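Local atomic coordinates of putative methyltransferase (Porphyromonas gingivalis, PDB entry 3LL7), a protein that is a putative methyltransferase, probably transferring a methyl group from S-adenosylmethionine to a substrate that is not yet identified. Residues V98-G103 and I167-A172; E277-I282 and F307-Y312. All blocks are in the same frame, centred on the assembly; numbering follows the deposited sequence.

Contact 1: residues V98-G103 and I167-A172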
# COMPACT_ATOMS: atom_id res chain seq x y z
N VAL A 98 -11.29 -17.34 -3.86
CA VAL A 98 -11.21 -17.74 -2.46
C VAL A 98 -10.25 -16.76 -1.78
O VAL A 98 -9.16 -16.52 -2.29
CB VAL A 98 -10.68 -19.19 -2.30
CG1 VAL A 98 -10.47 -19.57 -0.82
CG2 VAL A 98 -11.63 -20.19 -2.94
N ASP A 99 -10.67 -16.18 -0.66
CA ASP A 99 -9.81 -15.37 0.20
C ASP A 99 -9.48 -16.17 1.47
O ASP A 99 -10.36 -16.39 2.30
CB ASP A 99 -10.54 -14.07 0.54
CG ASP A 99 -9.72 -13.13 1.40
OD1 ASP A 99 -8.71 -13.52 2.02
OD2 ASP A 99 -10.10 -11.94 1.42
N LEU A 100 -8.22 -16.58 1.60
CA LEU A 100 -7.77 -17.52 2.63
C LEU A 100 -7.58 -16.90 4.00
O LEU A 100 -7.55 -17.63 5.01
CB LEU A 100 -6.45 -18.16 2.24
CG LEU A 100 -6.38 -19.01 0.97
CD1 LEU A 100 -4.96 -19.55 0.84
CD2 LEU A 100 -7.39 -20.17 0.94
N THR A 101 -7.38 -15.59 4.04
CA THR A 101 -6.89 -14.96 5.25
C THR A 101 -7.92 -14.01 5.85
O THR A 101 -7.75 -13.53 6.97
CB THR A 101 -5.54 -14.24 5.00
OG1 THR A 101 -5.55 -13.61 3.72
CG2 THR A 101 -4.39 -15.26 5.05
N GLY A 102 -8.96 -13.73 5.07
CA GLY A 102 -10.10 -12.96 5.51
C GLY A 102 -9.81 -11.57 6.06
O GLY A 102 -9.19 -10.76 5.40
N GLY A 103 -10.31 -11.34 7.26
CA GLY A 103 -10.17 -10.08 8.02
C GLY A 103 -11.45 -9.24 7.97
O GLY A 103 -12.55 -9.77 7.99
N ILE A 167 -6.99 -17.51 -5.96
CA ILE A 167 -6.84 -17.67 -4.53
C ILE A 167 -6.01 -16.49 -4.01
O ILE A 167 -4.87 -16.27 -4.45
CB ILE A 167 -6.17 -19.03 -4.16
CG1 ILE A 167 -7.12 -20.19 -4.51
CG2 ILE A 167 -5.84 -19.08 -2.68
CD1 ILE A 167 -6.50 -21.56 -4.40
N TYR A 168 -6.61 -15.74 -3.09
CA TYR A 168 -5.99 -14.55 -2.52
C TYR A 168 -5.54 -14.83 -1.08
O TYR A 168 -6.26 -15.47 -0.30
CB TYR A 168 -6.98 -13.38 -2.58
CG TYR A 168 -6.46 -12.13 -1.93
CD1 TYR A 168 -5.47 -11.36 -2.55
CD2 TYR A 168 -6.93 -11.74 -0.68
CE1 TYR A 168 -4.98 -10.19 -1.92
CE2 TYR A 168 -6.45 -10.61 -0.05
CZ TYR A 168 -5.47 -9.84 -0.67
OH TYR A 168 -5.02 -8.72 -0.04
N VAL A 169 -4.33 -14.37 -0.74
CA VAL A 169 -3.79 -14.55 0.60
C VAL A 169 -3.05 -13.29 1.06
O VAL A 169 -2.29 -12.68 0.30
CB VAL A 169 -2.91 -15.85 0.67
CG1 VAL A 169 -1.73 -15.81 -0.32
CG2 VAL A 169 -2.49 -16.20 2.12
N ASP A 170 -3.27 -12.91 2.30
CA ASP A 170 -2.59 -11.76 2.92
C ASP A 170 -2.00 -12.25 4.24
O ASP A 170 -2.65 -12.18 5.28
CB ASP A 170 -3.62 -10.62 3.10
CG ASP A 170 -3.08 -9.42 3.88
OD1 ASP A 170 -1.85 -9.32 4.09
OD2 ASP A 170 -3.91 -8.58 4.32
N PRO A 171 -0.76 -12.78 4.19
CA PRO A 171 -0.19 -13.44 5.37
C PRO A 171 0.16 -12.46 6.49
O PRO A 171 0.31 -11.25 6.24
CB PRO A 171 1.07 -14.15 4.84
CG PRO A 171 1.33 -13.60 3.49
CD PRO A 171 0.03 -13.05 2.97
N ALA A 172 0.26 -12.97 7.71
CA ALA A 172 0.71 -12.20 8.85
C ALA A 172 2.18 -12.52 9.15
O ALA A 172 2.73 -13.50 8.61
CB ALA A 172 -0.19 -12.48 10.07

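Contact 2: residues E277-I282 and F307-Y312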
# COMPACT_ATOMS: atom_id res chain seq x y z
N GLU A 277 16.71 -7.83 -14.59
CA GLU A 277 17.70 -8.06 -15.65
C GLU A 277 17.99 -6.76 -16.38
O GLU A 277 19.15 -6.45 -16.67
CB GLU A 277 17.22 -9.11 -16.65
CG GLU A 277 18.21 -9.33 -17.78
CD GLU A 277 17.73 -10.33 -18.80
OE1 GLU A 277 16.51 -10.45 -19.01
OE2 GLU A 277 18.58 -11.00 -19.40
N GLU A 278 16.92 -6.03 -16.71
CA GLU A 278 17.06 -4.74 -17.40
C GLU A 278 17.82 -3.78 -16.51
O GLU A 278 18.82 -3.18 -16.94
CB GLU A 278 15.69 -4.16 -17.79
CG GLU A 278 15.76 -2.76 -18.39
CD GLU A 278 14.37 -2.23 -18.71
OE1 GLU A 278 13.39 -2.79 -18.14
OE2 GLU A 278 14.27 -1.30 -19.52
N GLU A 279 17.37 -3.61 -15.26
CA GLU A 279 18.06 -2.72 -14.31
C GLU A 279 19.55 -3.02 -14.21
O GLU A 279 20.35 -2.11 -14.20
CB GLU A 279 17.42 -2.81 -12.92
CG GLU A 279 18.07 -1.95 -11.81
CD GLU A 279 17.98 -0.43 -12.00
OE1 GLU A 279 17.13 0.05 -12.79
OE2 GLU A 279 18.73 0.32 -11.31
N ARG A 280 19.90 -4.30 -14.14
CA ARG A 280 21.31 -4.69 -13.96
C ARG A 280 22.16 -4.51 -15.22
O ARG A 280 23.35 -4.22 -15.12
CB ARG A 280 21.36 -6.15 -13.52
CG ARG A 280 21.11 -6.27 -12.03
CD ARG A 280 20.59 -7.64 -11.62
NE ARG A 280 19.89 -7.50 -10.34
CZ ARG A 280 19.47 -8.50 -9.59
NH1 ARG A 280 19.69 -9.76 -9.96
NH2 ARG A 280 18.84 -8.24 -8.45
N SER A 281 21.52 -4.68 -16.38
CA SER A 281 22.16 -4.69 -17.70
C SER A 281 22.48 -3.31 -18.27
O SER A 281 23.40 -3.15 -19.06
CB SER A 281 21.28 -5.44 -18.70
OG SER A 281 20.27 -4.60 -19.24
N ILE A 282 21.68 -2.32 -17.88
CA ILE A 282 21.85 -0.93 -18.27
C ILE A 282 23.04 -0.28 -17.54
O ILE A 282 23.32 -0.61 -16.38
CB ILE A 282 20.55 -0.15 -17.86
CG1 ILE A 282 19.43 -0.49 -18.86
CG2 ILE A 282 20.79 1.36 -17.69
CD1 ILE A 282 18.03 0.06 -18.34
N PHE A 307 16.40 2.28 -10.28
CA PHE A 307 17.24 3.49 -10.16
C PHE A 307 17.82 3.93 -11.51
O PHE A 307 17.72 5.12 -11.91
CB PHE A 307 18.37 3.21 -9.16
CG PHE A 307 17.90 2.74 -7.78
CD1 PHE A 307 16.98 3.49 -7.02
CD2 PHE A 307 18.40 1.56 -7.23
CE1 PHE A 307 16.55 3.06 -5.74
CE2 PHE A 307 17.97 1.10 -5.95
CZ PHE A 307 17.05 1.87 -5.21
N LYS A 308 18.43 2.98 -12.21
CA LYS A 308 19.03 3.23 -13.51
C LYS A 308 18.00 3.21 -14.62
O LYS A 308 18.06 4.02 -15.56
CB LYS A 308 20.13 2.21 -13.78
CG LYS A 308 21.26 2.31 -12.78
CD LYS A 308 21.90 0.92 -12.58
CE LYS A 308 22.57 0.41 -13.80
NZ LYS A 308 22.99 -1.06 -13.65
N THR A 309 17.04 2.27 -14.53
CA THR A 309 16.06 2.13 -15.61
C THR A 309 15.26 3.42 -15.86
O THR A 309 14.98 3.76 -16.99
CB THR A 309 15.12 0.94 -15.33
OG1 THR A 309 15.93 -0.24 -15.15
CG2 THR A 309 14.22 0.65 -16.53
N VAL A 310 14.91 4.14 -14.80
CA VAL A 310 14.16 5.38 -15.00
C VAL A 310 14.98 6.34 -15.87
O VAL A 310 14.45 6.97 -16.80
CB VAL A 310 13.75 6.04 -13.67
CG1 VAL A 310 13.10 7.44 -13.93
CG2 VAL A 310 12.79 5.16 -12.87
N ALA A 311 16.29 6.47 -15.59
CA ALA A 311 17.12 7.43 -16.35
C ALA A 311 17.24 6.99 -17.83
O ALA A 311 17.18 7.82 -18.76
CB ALA A 311 18.52 7.52 -15.69
N TYR A 312 17.45 5.70 -18.03
CA TYR A 312 17.64 5.13 -19.36
C TYR A 312 16.34 5.21 -20.18
O TYR A 312 16.40 5.56 -21.34
CB TYR A 312 18.10 3.66 -19.24
CG TYR A 312 18.50 3.04 -20.58
CD1 TYR A 312 19.74 3.34 -21.15
CD2 TYR A 312 17.63 2.21 -21.27
CE1 TYR A 312 20.10 2.82 -22.39
CE2 TYR A 312 18.00 1.65 -22.51
CZ TYR A 312 19.23 1.98 -23.06
OH TYR A 312 19.61 1.45 -24.28

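Contact 1: residues V98-G103 and I167-A172
Val98 to Leu100 and Ile167 to Val169 run side by side in parallel toward the carboxyl ends of strands 96-99 and 166-173, neighbours in the putative methyltransferase sheet. Tyr168 holds both backbone bonds: its N gives to Val98 O at 2.8 Å, and its O takes Leu100 N at 2.9 Å. On one face Asp99 and Tyr168 point the same way, Asp99 CG lying 3.7 Å from Tyr168 CD2 at the ring edge, the two planes 87° apart; Tyr168 OH goes on to Asp107. On the face of Ile167, Leu100 CD1 comes in from just past the strand to 3.7 Å from Ile167 CG2, and helix 191-198 packs against both.

Thr101 and Gly102 are modelled in two conformers. In the one described, Thr101 OG1 sits between its own N and carbonyl carbon (chi1 39°) and accepts Asp170 N at 2.8 Å. Asp99 OD1 takes Thr101 N, an Asx turn, and Gly102 N, an Asx motif, both from one face of its carboxylate. Asp170 is salt-bridged to Lys208. Asp-Leu-Thr-Gly-Gly leaving one strand beside Asp-Pro-Ala, where the other is broken, is consistent with the cofactor-binding edge of a Rossmann-like class I methyltransferase.

Contact 2: residues E277-I282 and F307-Y312
Helices 277-281 and 307-312 cross at 78°, their axes 8.3 Å apart at closest approach; the CA atoms of Glu279 and Thr309 are the closest pair, 5.4 Å apart. Glu279 reaches the backbone of Lys308 and Thr309. The chain bends at chi2 (65°), which swings CD toward that backbone, and the carboxylate is gripped by three bonds. Its OE2 receives Lys308 N through the syn lone pair at 2.8 Å, in a nearly straight bond (172°). OE1 takes two donors from one residue: Thr309 N on the syn side, and Thr309 OG1 at 2.7 Å on the anti side. Glu279 is buried, so these bonds satisfy its oxygens, and its charge would probably be stabilised by the backbone N-H groups of Lys308 and Thr309. In the fold, this fastens the short helix after strand 272-274, the edge of the larger sheet, to a helix of the ferredoxin-like domain. The Lys308 chain bends at chi3, and its NZ gives a bond to Glu279 O at 2.9 Å, in the carbonyl plane. Beyond the helix end, Ile282 lies across Tyr312: CG1 stands over one ring face in a CH-pi contact, offset toward the rim, while Ile282 CD1 touches Tyr312 CD2 at 3.7 Å. Thr309 CG2 meets the extended side chain of Glu278 at OE2, 3.6 Å away, and the Glu278 carboxylate is salt-bridged to Arg313.

Overall arrangement
Both segments of contact 1 come earlier in the chain than those of contact 2. Their centres are about 34 Å apart and the nearest atoms about 22 Å, so the two do not meet. The larger mixed sheet is nonetheless common ground. Contact 1 pairs two of its parallel strands, 96-99 and 166-173, whereas helix 276-281 of contact 2 follows 272-274, a strand at the far reach of the same sheet. Helix 307-314 packs on strand 323-328 of the seven-stranded sheet and also touches strand 272-274. Contact 1 thus builds the inside of the probable catalytic domain, and contact 2 joins the larger sheet to the ferredoxin-like part of the chain.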